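Side-chain contact in agarase (Pseudoalteromonas fuliginea, PDB 6XJ9), which probably hydrolyses agarose, the red-algal galactan, as a glycoside hydrolase of family GH50 from a marine bacterium: residues Gly523-Ile526 and Asn527-Arg531. Numbering follows the deposited sequence.
Sequences GIVI and NTLGR
Ile524 and Thr528, and one residue further on Val525 and Leu529, meet as successive i to i+4 pairs along the short helix 523-529, whose contact centre lies about 28 Å from the centre of the chain, packed against helices 584-609 and 537-550 and strand 461-463. The hydroxyl of Thr528 turns back onto the preceding turn: OG1 sits beside its own backbone N, anti to the carbonyl carbon (chi1 -60°), and donates to Ile524 O at 2.6 Å, approaching in the carbonyl plane. The same oxygen takes Thr528 N at 3.1 Å, from well above that plane, so one carbonyl serves two donors of one residue. This is the familiar way a threonine inside a helix satisfies a buried hydroxyl with the i-4 carbonyl. The Thr528 side chain also packs on Phe542 and, with Ile524, on Val462. Replacing Thr528 by an alanine removes OG1 and CG2, which would probably leave Ile524 O with only the bent amide bond from this residue and thin the packing on Phe542. Beside it, Leu529 N reaches Val525 O at 2.9 Å, while the two side chains run alongside each other and touch through Val525 CG1 and Leu529 CD1, 3.6 Å apart. Val525 packs on Leu590 and Leu591, and Leu529 on Phe587. One residue earlier in the same helical pattern, Asn527 N bonds to Gly523 O, 2.9 Å away. Lys539 NZ hydrogen-bonds to Leu529 O and Arg531 O.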
# COMPACT_ATOMS: atom_id res chain seq x y z
N GLY A 523 -8.92 39.95 -20.04
CA GLY A 523 -7.65 40.57 -20.37
C GLY A 523 -7.42 40.73 -21.87
O GLY A 523 -6.97 41.78 -22.33
N ILE A 524 -7.72 39.67 -22.64
CA ILE A 524 -7.51 39.66 -24.08
C ILE A 524 -8.36 40.77 -24.71
O ILE A 524 -7.92 41.43 -25.65
CB ILE A 524 -7.86 38.29 -24.68
CG1 ILE A 524 -6.93 37.18 -24.19
CG2 ILE A 524 -7.92 38.36 -26.21
CD1 ILE A 524 -5.52 37.27 -24.75
N VAL A 525 -9.58 40.92 -24.21
CA VAL A 525 -10.54 41.89 -24.72
C VAL A 525 -10.04 43.29 -24.36
O VAL A 525 -9.85 44.11 -25.24
CB VAL A 525 -11.96 41.63 -24.17
CG1 VAL A 525 -12.89 42.81 -24.38
CG2 VAL A 525 -12.57 40.36 -24.76
N ILE A 526 -9.82 43.51 -23.06
CA ILE A 526 -9.40 44.82 -22.56
C ILE A 526 -8.18 45.29 -23.34
O ILE A 526 -8.22 46.34 -23.97
CB ILE A 526 -9.18 44.78 -21.04
CG1 ILE A 526 -10.50 44.58 -20.30
CG2 ILE A 526 -8.47 46.05 -20.57
CD1 ILE A 526 -10.37 43.94 -18.94
N ASN A 527 -7.11 44.49 -23.33
CA ASN A 527 -5.85 44.87 -23.95
C ASN A 527 -6.01 45.10 -25.46
O ASN A 527 -5.40 46.00 -26.03
CB ASN A 527 -4.76 43.82 -23.72
CG ASN A 527 -3.42 44.26 -24.27
OD1 ASN A 527 -3.09 43.95 -25.41
ND2 ASN A 527 -2.66 44.99 -23.46
N THR A 528 -6.80 44.26 -26.12
CA THR A 528 -6.94 44.36 -27.56
C THR A 528 -7.74 45.61 -27.94
O THR A 528 -7.45 46.25 -28.95
CB THR A 528 -7.51 43.06 -28.16
OG1 THR A 528 -6.62 41.98 -27.86
CG2 THR A 528 -7.70 43.14 -29.66
N LEU A 529 -8.76 45.97 -27.13
CA LEU A 529 -9.60 47.13 -27.40
C LEU A 529 -8.73 48.39 -27.47
O LEU A 529 -9.10 49.35 -28.15
CB LEU A 529 -10.65 47.28 -26.29
CG LEU A 529 -11.90 46.42 -26.42
CD1 LEU A 529 -12.68 46.38 -25.11
CD2 LEU A 529 -12.80 46.91 -27.55
N GLY A 530 -7.59 48.36 -26.77
CA GLY A 530 -6.71 49.52 -26.62
C GLY A 530 -5.78 49.70 -27.82
O GLY A 530 -4.98 50.64 -27.85
N ARG A 531 -5.90 48.80 -28.80
CA ARG A 531 -5.02 48.75 -29.96
C ARG A 531 -5.77 49.16 -31.22
O ARG A 531 -6.99 49.32 -31.22
CB ARG A 531 -4.35 47.37 -30.06
CG ARG A 531 -3.61 46.94 -28.80
CD ARG A 531 -3.13 45.50 -28.79
NE ARG A 531 -2.11 45.29 -29.81
CZ ARG A 531 -1.69 44.11 -30.26
NH1 ARG A 531 -2.19 42.98 -29.78
NH2 ARG A 531 -0.76 44.07 -31.20